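Local coordinates for ABC transporter substrate-binding protein-branched chain amino acid transport (Streptococcus pneumoniae, PDB 4GNR) that binds isoleucine in an interdomain cleft and probably delivers branched-chain amino acids to a membrane ABC importer for uptake, at residues Pro101-Ser106 with Val290-Asn295; Glu50-Asp55 with Ser74-Val79; Glu139-Lys144 with Pro224-Asp229. All coordinates share one frame; numbering follows the deposited sequence. Where two conformers were deposited one is given.

Overall arrangement
From the N terminus, contact 2 comes first: it closes the short loop from strand 48-55 through helix 60-72 toward strand 78-80. Contact 1 opens afterwards at 101-106, on the strand beside 78-80, and shuts only at helix 281-297, after the chain has visited the second sheet. Contact 3 is nested inside that long excursion, joining the turn after helix 126-139 to strand 225-227. Contacts 1 and 2 share the first sheet and touch, Ile103 and Pro101 bonding with Val79. Contact 3 lies on the opposite side of the chain's centre, its centre about 32 Å from that of contact 1, yet both reach the bound isoleucine between the two sheets.

Contact 1 (Pro101-Ser106 with Val290-Asn295); sequences PLISPS and VHLVAN. With ILE (isoleucine), chain B.
Apolar contact between Ile103 and the pair Leu292 and Val293 joins strand 102-104, an inner strand of the parallel sheet, to helix 281-297. The two branches of Ile103 divide the work. The side chains of Ile103 and Val293 run past each other in opposite senses, the short branch meeting methyl to methyl, with Ile103 CG2 3.7 Å from Val293 CG2. The long branch, extended with chi1 -179° and chi2 164°, carries CD1 to the neighbouring helical residue; there Ile103 CD1 lies 4.1 Å from Leu292 CD1, and the two side chains meet at about a right angle. All three residues are buried, and one strand side chain thus engages two consecutive positions of the helix.

Polar bonds take over where the strand ends. Ser104 OG accepts the backbone N-H of Ser106 over 3.3 Å, forming an ST turn that bends the chain after the strand. Ser104 OG is also bonded to Pro82 and Ala107, while Ser106 OG pairs with Glu27 and Ala83.

The turn presents Ser106 to the ligand in two ways. Its carbonyl O receives the ammonium N of the bound isoleucine at 3.0 Å, and Ser106 CB packs 3.9 Å from isoleucine CG1. Backbone and side chain thus serve the amino group and the aliphatic part of the same ligand. A parallel strand, covered by a helix and ending in a turn that holds the amino acid, is characteristic of the interdomain pocket of periplasmic-type binding proteins.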
loop_
_atom_site.group_PDB
_atom_site.type_symbol
_atom_site.label_atom_id
_atom_site.label_comp_id
_atom_site.label_asym_id
_atom_site.label_seq_id
_atom_site.Cartn_x
_atom_site.Cartn_y
_atom_site.Cartn_z
ATOM N N PRO A 101 -3.334 -13.218 -15.070
ATOM C CA PRO A 101 -3.687 -12.013 -14.338
ATOM C C PRO A 101 -2.751 -11.799 -13.139
ATOM O O PRO A 101 -2.382 -12.735 -12.434
ATOM C CB PRO A 101 -5.132 -12.292 -13.880
ATOM C CG PRO A 101 -5.195 -13.797 -13.762
ATOM C CD PRO A 101 -4.307 -14.311 -14.879
ATOM N N LEU A 102 -2.459 -10.526 -12.904
ATOM C CA LEU A 102 -1.629 -10.077 -11.804
ATOM C C LEU A 102 -2.436 -9.047 -11.028
ATOM O O LEU A 102 -2.968 -8.091 -11.620
ATOM C CB LEU A 102 -0.311 -9.507 -12.332
ATOM C CG LEU A 102 0.729 -9.095 -11.267
ATOM C CD1 LEU A 102 2.152 -9.294 -11.790
ATOM C CD2 LEU A 102 0.520 -7.688 -10.758
ATOM N N ILE A 103 -2.543 -9.262 -9.714
ATOM C CA ILE A 103 -3.226 -8.315 -8.855
ATOM C C ILE A 103 -2.230 -7.738 -7.863
ATOM O O ILE A 103 -1.582 -8.477 -7.098
ATOM C CB ILE A 103 -4.473 -8.929 -8.132
ATOM C CG1 ILE A 103 -5.161 -7.867 -7.267
ATOM C CG2 ILE A 103 -4.145 -10.192 -7.331
ATOM C CD1 ILE A 103 -6.573 -8.264 -6.855
ATOM N N SER A 104 -2.062 -6.417 -7.902
ATOM C CA SER A 104 -1.301 -5.725 -6.866
ATOM C C SER A 104 -2.292 -5.271 -5.796
ATOM O O SER A 104 -3.231 -4.516 -6.105
ATOM C CB SER A 104 -0.573 -4.484 -7.352
ATOM O OG SER A 104 -0.053 -3.790 -6.226
ATOM N N PRO A 105 -2.119 -5.708 -4.549
ATOM C CA PRO A 105 -3.047 -5.246 -3.520
ATOM C C PRO A 105 -2.995 -3.740 -3.254
ATOM O O PRO A 105 -3.979 -3.172 -2.791
ATOM C CB PRO A 105 -2.541 -6.002 -2.253
ATOM C CG PRO A 105 -1.837 -7.233 -2.795
ATOM C CD PRO A 105 -1.159 -6.709 -4.051
ATOM N N SER A 106 -1.850 -3.123 -3.584
ATOM C CA SER A 106 -1.516 -1.824 -2.992
ATOM C C SER A 106 -0.816 -0.805 -3.865
ATOM O O SER A 106 -0.493 0.272 -3.358
ATOM C CB SER A 106 -0.612 -2.119 -1.762
ATOM O OG SER A 106 0.473 -2.974 -2.141
ATOM N N VAL A 290 -5.934 -12.309 -2.284
ATOM C CA VAL A 290 -5.961 -13.771 -2.436
ATOM C C VAL A 290 -7.401 -14.275 -2.543
ATOM O O VAL A 290 -7.701 -15.118 -3.377
ATOM C CB VAL A 290 -5.189 -14.477 -1.313
ATOM C CG1 VAL A 290 -5.481 -15.974 -1.313
ATOM C CG2 VAL A 290 -3.712 -14.199 -1.439
ATOM N N HIS A 291 -8.296 -13.791 -1.672
ATOM C CA HIS A 291 -9.695 -14.219 -1.761
ATOM C C HIS A 291 -10.321 -13.836 -3.098
ATOM O O HIS A 291 -11.125 -14.604 -3.645
ATOM C CB HIS A 291 -10.511 -13.679 -0.585
ATOM C CG HIS A 291 -10.373 -14.507 0.628
ATOM N ND1 HIS A 291 -11.099 -15.667 0.764
ATOM C CD2 HIS A 291 -9.598 -14.406 1.724
ATOM C CE1 HIS A 291 -10.795 -16.244 1.907
ATOM N NE2 HIS A 291 -9.892 -15.501 2.518
ATOM N N LEU A 292 -10.010 -12.658 -3.613
ATOM C CA LEU A 292 -10.536 -12.241 -4.915
ATOM C C LEU A 292 -10.103 -13.240 -6.003
ATOM O O LEU A 292 -10.909 -13.643 -6.861
ATOM C CB LEU A 292 -10.036 -10.831 -5.266
ATOM C CG LEU A 292 -10.767 -9.706 -4.521
ATOM C CD1 LEU A 292 -9.965 -8.431 -4.511
ATOM C CD2 LEU A 292 -12.145 -9.473 -5.153
ATOM N N VAL A 293 -8.830 -13.609 -5.995
ATOM C CA VAL A 293 -8.287 -14.575 -6.972
ATOM C C VAL A 293 -8.914 -15.957 -6.771
ATOM O O VAL A 293 -9.306 -16.605 -7.749
ATOM C CB VAL A 293 -6.766 -14.634 -6.898
ATOM C CG1 VAL A 293 -6.206 -15.805 -7.701
ATOM C CG2 VAL A 293 -6.152 -13.298 -7.361
ATOM N N ALA A 294 -8.986 -16.427 -5.520
ATOM C CA ALA A 294 -9.536 -17.749 -5.238
ATOM C C ALA A 294 -10.992 -17.835 -5.689
ATOM O O ALA A 294 -11.409 -18.834 -6.277
ATOM C CB ALA A 294 -9.379 -18.063 -3.771
ATOM N N ASN A 295 -11.774 -16.795 -5.425
ATOM C CA ASN A 295 -13.152 -16.790 -5.856
ATOM C C ASN A 295 -13.225 -16.826 -7.391
ATOM O O ASN A 295 -14.052 -17.541 -7.959
ATOM C CB ASN A 295 -13.889 -15.567 -5.304
ATOM C CG ASN A 295 -14.157 -15.655 -3.830
ATOM O OD1 ASN A 295 -13.996 -16.696 -3.192
ATOM N ND2 ASN A 295 -14.557 -14.542 -3.270
HETATM N N ILE B . 1.044 2.709 -2.542
HETATM C CA ILE B . 2.527 2.578 -2.571
HETATM C C ILE B . 2.974 2.275 -3.997
HETATM O O ILE B . 4.196 2.158 -4.223
HETATM C CB ILE B . 3.090 1.663 -1.441
HETATM C CG1 ILE B . 2.318 0.367 -1.351
HETATM C CG2 ILE B . 3.110 2.329 0.045
HETATM C CD1 ILE B . 2.899 -0.578 -0.323
HETATM O OXT ILE B . 2.092 2.197 -4.877
#

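Contact 2 (Glu50-Asp55 with Ser74-Val79); sequences EVVDKD and SKVSAV
On the strand whose Val52 meets Ser74 and Val76, Asp55 OD1 is gripped by two backbone N-H groups, those of Glu16 and Lys57, while its other oxygen, OD2, is bonded to Ser17 OG. The carboxylate is thus tied down on both oxygens where strand 48-55 ends.

The contact itself rests on Val52, whose two methyls reach different partners. Val52 CG1, anti to its own backbone N (chi1 -178°), faces the hydroxyl of Ser74, with CG1 3.8 Å from Ser74 OG; this is a van der Waals touch of a methyl on an oxygen. The second methyl turns to an apolar neighbour: Val52 CG2 stands 4.2 Å from Val76 CG1, a looser fit. The serine hydroxyl is placed there by its own torsion, chi1 -61°, which sets OG beside the backbone N and opposite the carbonyl carbon. Ser74 and Val76 both face Val52, flanking Lys75, whose positive phi (57°) marks the departure from helical geometry after helix 60-72. About 101 Å² is buried in all, and Val76 is the buried member of the trio while Val52 and Ser74 remain partly exposed.

These residues sit at the return of a beta-alpha-beta crossover. Strand 48-55 is one edge of the parallel sheet, and strand 7-14 lies between it and strand 78-80, so the contact reaches over that intervening strand. Helix 60-72 packs on the same side, with Leu70 touching both Val52 and Val76, whereas Val51 packs against helix 21-40.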
loop_
_atom_site.group_PDB
_atom_site.type_symbol
_atom_site.label_atom_id
_atom_site.label_comp_id
_atom_site.label_asym_id
_atom_site.label_seq_id
_atom_site.Cartn_x
_atom_site.Cartn_y
_atom_site.Cartn_z
ATOM N N GLU A 50 -1.383 -24.162 -4.427
ATOM C CA GLU A 50 0.066 -24.355 -4.332
ATOM C C GLU A 50 0.685 -22.981 -4.582
ATOM O O GLU A 50 0.527 -22.419 -5.652
ATOM C CB GLU A 50 0.528 -25.361 -5.383
ATOM C CG GLU A 50 2.001 -25.640 -5.470
ATOM C CD GLU A 50 2.320 -26.716 -6.514
ATOM O OE1 GLU A 50 1.386 -27.368 -7.030
ATOM O OE2 GLU A 50 3.508 -26.917 -6.813
ATOM N N VAL A 51 1.399 -22.462 -3.601
ATOM C CA VAL A 51 2.020 -21.161 -3.708
ATOM C C VAL A 51 3.474 -21.262 -4.133
ATOM O O VAL A 51 4.214 -22.089 -3.612
ATOM C CB VAL A 51 1.993 -20.419 -2.315
ATOM C CG1 VAL A 51 2.794 -19.106 -2.356
ATOM C CG2 VAL A 51 0.579 -20.134 -1.904
ATOM N N VAL A 52 3.857 -20.419 -5.090
ATOM C CA VAL A 52 5.276 -20.248 -5.500
ATOM C C VAL A 52 5.567 -18.794 -5.050
ATOM O O VAL A 52 5.146 -17.833 -5.696
ATOM C CB VAL A 52 5.545 -20.465 -6.965
ATOM C CG1 VAL A 52 7.031 -20.312 -7.227
ATOM C CG2 VAL A 52 5.046 -21.840 -7.375
ATOM N N ASP A 53 6.258 -18.673 -3.920
ATOM C CA ASP A 53 6.489 -17.380 -3.248
ATOM C C ASP A 53 7.860 -16.852 -3.568
ATOM O O ASP A 53 8.839 -17.383 -3.074
ATOM C CB ASP A 53 6.294 -17.592 -1.737
ATOM C CG ASP A 53 6.461 -16.340 -0.900
ATOM O OD1 ASP A 53 6.755 -15.275 -1.478
ATOM O OD2 ASP A 53 6.303 -16.462 0.335
ATOM N N LYS A 54 7.937 -15.797 -4.370
ATOM C CA LYS A 54 9.182 -15.208 -4.787
ATOM C C LYS A 54 9.388 -13.803 -4.229
ATOM O O LYS A 54 8.458 -12.994 -4.153
ATOM C CB LYS A 54 9.217 -15.158 -6.310
ATOM C CG LYS A 54 9.270 -16.533 -6.958
ATOM C CD LYS A 54 10.642 -17.161 -6.788
ATOM C CE LYS A 54 10.776 -18.493 -7.488
ATOM N NZ LYS A 54 12.159 -19.008 -7.375
ATOM N N ASP A 55 10.639 -13.533 -3.879
ATOM C CA ASP A 55 11.095 -12.243 -3.368
ATOM C C ASP A 55 11.697 -11.431 -4.542
ATOM O O ASP A 55 12.642 -11.876 -5.180
ATOM C CB ASP A 55 12.184 -12.477 -2.298
ATOM C CG ASP A 55 12.793 -11.211 -1.715
ATOM O OD1 ASP A 55 12.243 -10.110 -1.912
ATOM O OD2 ASP A 55 13.841 -11.357 -1.028
ATOM N N SER A 74 7.393 -21.770 -13.684
ATOM C CA SER A 74 6.501 -22.296 -12.655
ATOM C C SER A 74 5.077 -22.512 -13.215
ATOM O O SER A 74 4.288 -23.249 -12.675
ATOM C CB SER A 74 6.420 -21.346 -11.467
ATOM O OG SER A 74 7.686 -21.156 -10.842
ATOM N N LYS A 75 4.758 -21.789 -14.258
ATOM C CA LYS A 75 3.475 -21.893 -14.929
ATOM C C LYS A 75 2.273 -21.652 -13.987
ATOM O O LYS A 75 1.256 -22.355 -13.987
ATOM C CB LYS A 75 3.407 -23.169 -15.739
ATOM C CG LYS A 75 4.438 -23.123 -16.862
ATOM C CD LYS A 75 4.281 -24.328 -17.716
ATOM C CE LYS A 75 5.162 -24.322 -18.935
ATOM N NZ LYS A 75 6.626 -24.223 -18.726
ATOM N N VAL A 76 2.389 -20.595 -13.193
ATOM C CA VAL A 76 1.299 -20.253 -12.272
ATOM C C VAL A 76 0.095 -19.701 -13.055
ATOM O O VAL A 76 0.198 -19.177 -14.164
ATOM C CB VAL A 76 1.730 -19.240 -11.159
ATOM C CG1 VAL A 76 2.933 -19.765 -10.408
ATOM C CG2 VAL A 76 1.991 -17.849 -11.727
ATOM N N SER A 77 -1.063 -19.777 -12.414
ATOM C CA SER A 77 -2.328 -19.321 -13.027
ATOM C C SER A 77 -2.712 -17.880 -12.719
ATOM O O SER A 77 -3.575 -17.319 -13.407
ATOM C CB SER A 77 -3.472 -20.246 -12.619
ATOM O OG SER A 77 -3.256 -21.557 -13.122
ATOM N N ALA A 78 -2.094 -17.298 -11.685
ATOM C CA ALA A 78 -2.339 -15.916 -11.263
ATOM C C ALA A 78 -1.151 -15.487 -10.412
ATOM O O ALA A 78 -0.497 -16.353 -9.818
ATOM C CB ALA A 78 -3.622 -15.821 -10.446
ATOM N N VAL A 79 -0.911 -14.183 -10.338
ATOM C CA VAL A 79 0.174 -13.635 -9.523
ATOM C C VAL A 79 -0.418 -12.567 -8.587
ATOM O O VAL A 79 -1.216 -11.742 -9.017
ATOM C CB VAL A 79 1.266 -12.989 -10.391
ATOM C CG1 VAL A 79 2.355 -12.330 -9.531
ATOM C CG2 VAL A 79 1.900 -14.024 -11.336
#

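Contact 3 (Glu139-Lys144 with Pro224-Asp229); sequences EKLNAK and PIVGGD. With ILE (isoleucine), chain B.
The puckered ring of Pro224 and the flat carboxylate of Asp229 mark the two ends of 224-229; Leu141 meets the ring at CB, and the carboxylate faces the bound isoleucine. Leu141 CD1 approaches the ring's outer rim and comes within 3.8 Å of Pro224 CB. At the carboxylate, the ligand's ammonium N sits beyond the two oxygens, slightly off their plane. Its stronger bond runs to Asp229 OD2 at 2.8 Å, and a weak one reaches Asp229 OD1 at 3.3 Å. Over one face of the same carboxylate lies a ligand methyl, isoleucine CG2, 3.6 Å from Asp229 OD2. Tyr156 OH holds OD1 as well, which should limit rotation of the group. A negative carboxylate here would favour the charged form of the ligand's amino group.

Far from the ligand, the contact between the segments depends on one methyl. Leu141 CD1 serves two partners, Pro224 CB and Val226 CG2, the latter 3.7 Å away. With CG opposite the carbonyl carbon (chi1 -62°) and CD1 anti to CA (chi2 -179°), that methyl reaches both of the alternate residues Pro224 and Val226, whose side chains lie on the same side of the strand. The leucine slides past both in the opposite sense.

Strand 225-227 runs parallel between 199-201 and 248-252 in the second sheet. Leu141 follows helix 126-139, in the turn leading to strand 145-151, and also touches Tyr249 of strand 248-252. Val226 packs on Ile133 and Val137 of helix 126-139, while Ile225, pointing away, meets helix 206-218 on the other side of the sheet.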
loop_
_atom_site.group_PDB
_atom_site.type_symbol
_atom_site.label_atom_id
_atom_site.label_comp_id
_atom_site.label_asym_id
_atom_site.label_seq_id
_atom_site.Cartn_x
_atom_site.Cartn_y
_atom_site.Cartn_z
ATOM N N GLU A 139 -8.682 21.711 6.379
ATOM C CA GLU A 139 -9.923 21.755 7.165
ATOM C C GLU A 139 -9.917 21.112 8.542
ATOM O O GLU A 139 -10.734 21.476 9.398
ATOM C CB GLU A 139 -11.092 21.227 6.285
ATOM C CG GLU A 139 -11.280 22.075 4.966
ATOM C CD GLU A 139 -12.506 21.734 4.083
ATOM O OE1 GLU A 139 -13.339 20.872 4.444
ATOM O OE2 GLU A 139 -12.638 22.372 2.998
ATOM N N LYS A 140 -9.004 20.170 8.762
ATOM C CA LYS A 140 -8.906 19.444 10.057
ATOM C C LYS A 140 -7.677 19.859 10.925
ATOM O O LYS A 140 -7.739 19.864 12.168
ATOM C CB LYS A 140 -8.956 17.932 9.810
ATOM C CG LYS A 140 -10.190 17.447 8.982
ATOM C CD LYS A 140 -11.536 17.685 9.626
ATOM C CE LYS A 140 -12.658 17.089 8.780
ATOM N NZ LYS A 140 -13.983 17.236 9.441
ATOM N N LEU A 141 -6.547 20.114 10.263
ATOM C CA LEU A 141 -5.289 20.583 10.922
ATOM C C LEU A 141 -5.185 22.101 10.907
ATOM O O LEU A 141 -4.249 22.688 11.466
ATOM C CB LEU A 141 -4.027 19.928 10.353
ATOM C CG LEU A 141 -3.953 18.419 10.529
ATOM C CD1 LEU A 141 -2.655 17.869 9.940
ATOM C CD2 LEU A 141 -4.087 18.007 11.975
ATOM N N ASN A 142 -6.148 22.715 10.227
ATOM C CA ASN A 142 -6.266 24.177 10.106
ATOM C C ASN A 142 -4.948 24.828 9.707
ATOM O O ASN A 142 -4.429 25.752 10.356
ATOM C CB ASN A 142 -6.845 24.758 11.396
ATOM C CG ASN A 142 -8.262 24.258 11.672
ATOM O OD1 ASN A 142 -9.093 24.169 10.772
ATOM N ND2 ASN A 142 -8.548 23.970 12.933
ATOM N N ALA A 143 -4.369 24.258 8.658
ATOM C CA ALA A 143 -3.113 24.770 8.096
ATOM C C ALA A 143 -3.181 25.688 6.868
ATOM O O ALA A 143 -3.515 25.237 5.783
ATOM C CB ALA A 143 -2.198 23.554 7.783
ATOM N N LYS A 144 -2.862 26.970 7.065
ATOM C CA LYS A 144 -2.824 27.971 5.988
ATOM C C LYS A 144 -1.432 28.041 5.333
ATOM O O LYS A 144 -1.263 28.639 4.272
ATOM C CB LYS A 144 -3.232 29.345 6.504
ATOM C CG LYS A 144 -4.648 29.389 7.071
ATOM C CD LYS A 144 -5.049 30.791 7.521
ATOM C CE LYS A 144 -5.066 31.784 6.368
ATOM N NZ LYS A 144 -6.049 31.410 5.317
ATOM N N PRO A 224 2.502 19.029 12.995
ATOM C CA PRO A 224 2.072 17.808 12.313
ATOM C C PRO A 224 2.897 17.451 11.090
ATOM O O PRO A 224 3.253 18.325 10.300
ATOM C CB PRO A 224 0.636 18.155 11.898
ATOM C CG PRO A 224 0.152 19.071 12.999
ATOM C CD PRO A 224 1.372 19.933 13.284
ATOM N N ILE A 225 3.198 16.156 10.984
ATOM C CA ILE A 225 3.875 15.547 9.807
ATOM C C ILE A 225 2.797 14.614 9.227
ATOM O O ILE A 225 2.284 13.753 9.947
ATOM C CB ILE A 225 5.185 14.871 10.125
ATOM C CG1 ILE A 225 6.182 15.945 10.600
ATOM C CG2 ILE A 225 5.722 14.138 8.883
ATOM C CD1 ILE A 225 7.486 15.368 11.096
ATOM N N VAL A 226 2.468 14.802 7.946
ATOM C CA VAL A 226 1.370 14.098 7.298
ATOM C C VAL A 226 1.864 13.331 6.089
ATOM O O VAL A 226 2.582 13.874 5.245
ATOM C CB VAL A 226 0.308 15.136 6.862
ATOM C CG1 VAL A 226 -0.947 14.446 6.303
ATOM C CG2 VAL A 226 -0.077 16.059 8.014
ATOM N N GLY A 227 1.460 12.073 6.009
ATOM C CA GLY A 227 1.894 11.211 4.932
ATOM C C GLY A 227 0.780 10.476 4.235
ATOM O O GLY A 227 -0.383 10.472 4.638
ATOM N N GLY A 228 1.171 9.886 3.101
ATOM C CA GLY A 228 0.311 8.982 2.375
ATOM C C GLY A 228 0.438 7.566 2.971
ATOM O O GLY A 228 0.964 7.345 4.066
ATOM N N ASP A 229 -0.025 6.599 2.188
ATOM C CA ASP A 229 -0.069 5.213 2.655
ATOM C C ASP A 229 1.312 4.629 2.955
ATOM O O ASP A 229 1.411 3.620 3.659
ATOM C CB ASP A 229 -0.894 4.312 1.736
ATOM C CG ASP A 229 -0.280 4.067 0.339
ATOM O OD1 ASP A 229 0.318 4.998 -0.252
ATOM O OD2 ASP A 229 -0.476 2.926 -0.191
HETATM N N ILE B . 1.044 2.709 -2.542
HETATM C CA ILE B . 2.527 2.578 -2.571
HETATM C C ILE B . 2.974 2.275 -3.997
HETATM O O ILE B . 4.196 2.158 -4.223
HETATM C CB ILE B . 3.090 1.663 -1.441
HETATM C CG1 ILE B . 2.318 0.367 -1.351
HETATM C CG2 ILE B . 3.110 2.329 0.045
HETATM C CD1 ILE B . 2.899 -0.578 -0.323
HETATM O OXT ILE B . 2.092 2.197 -4.877
#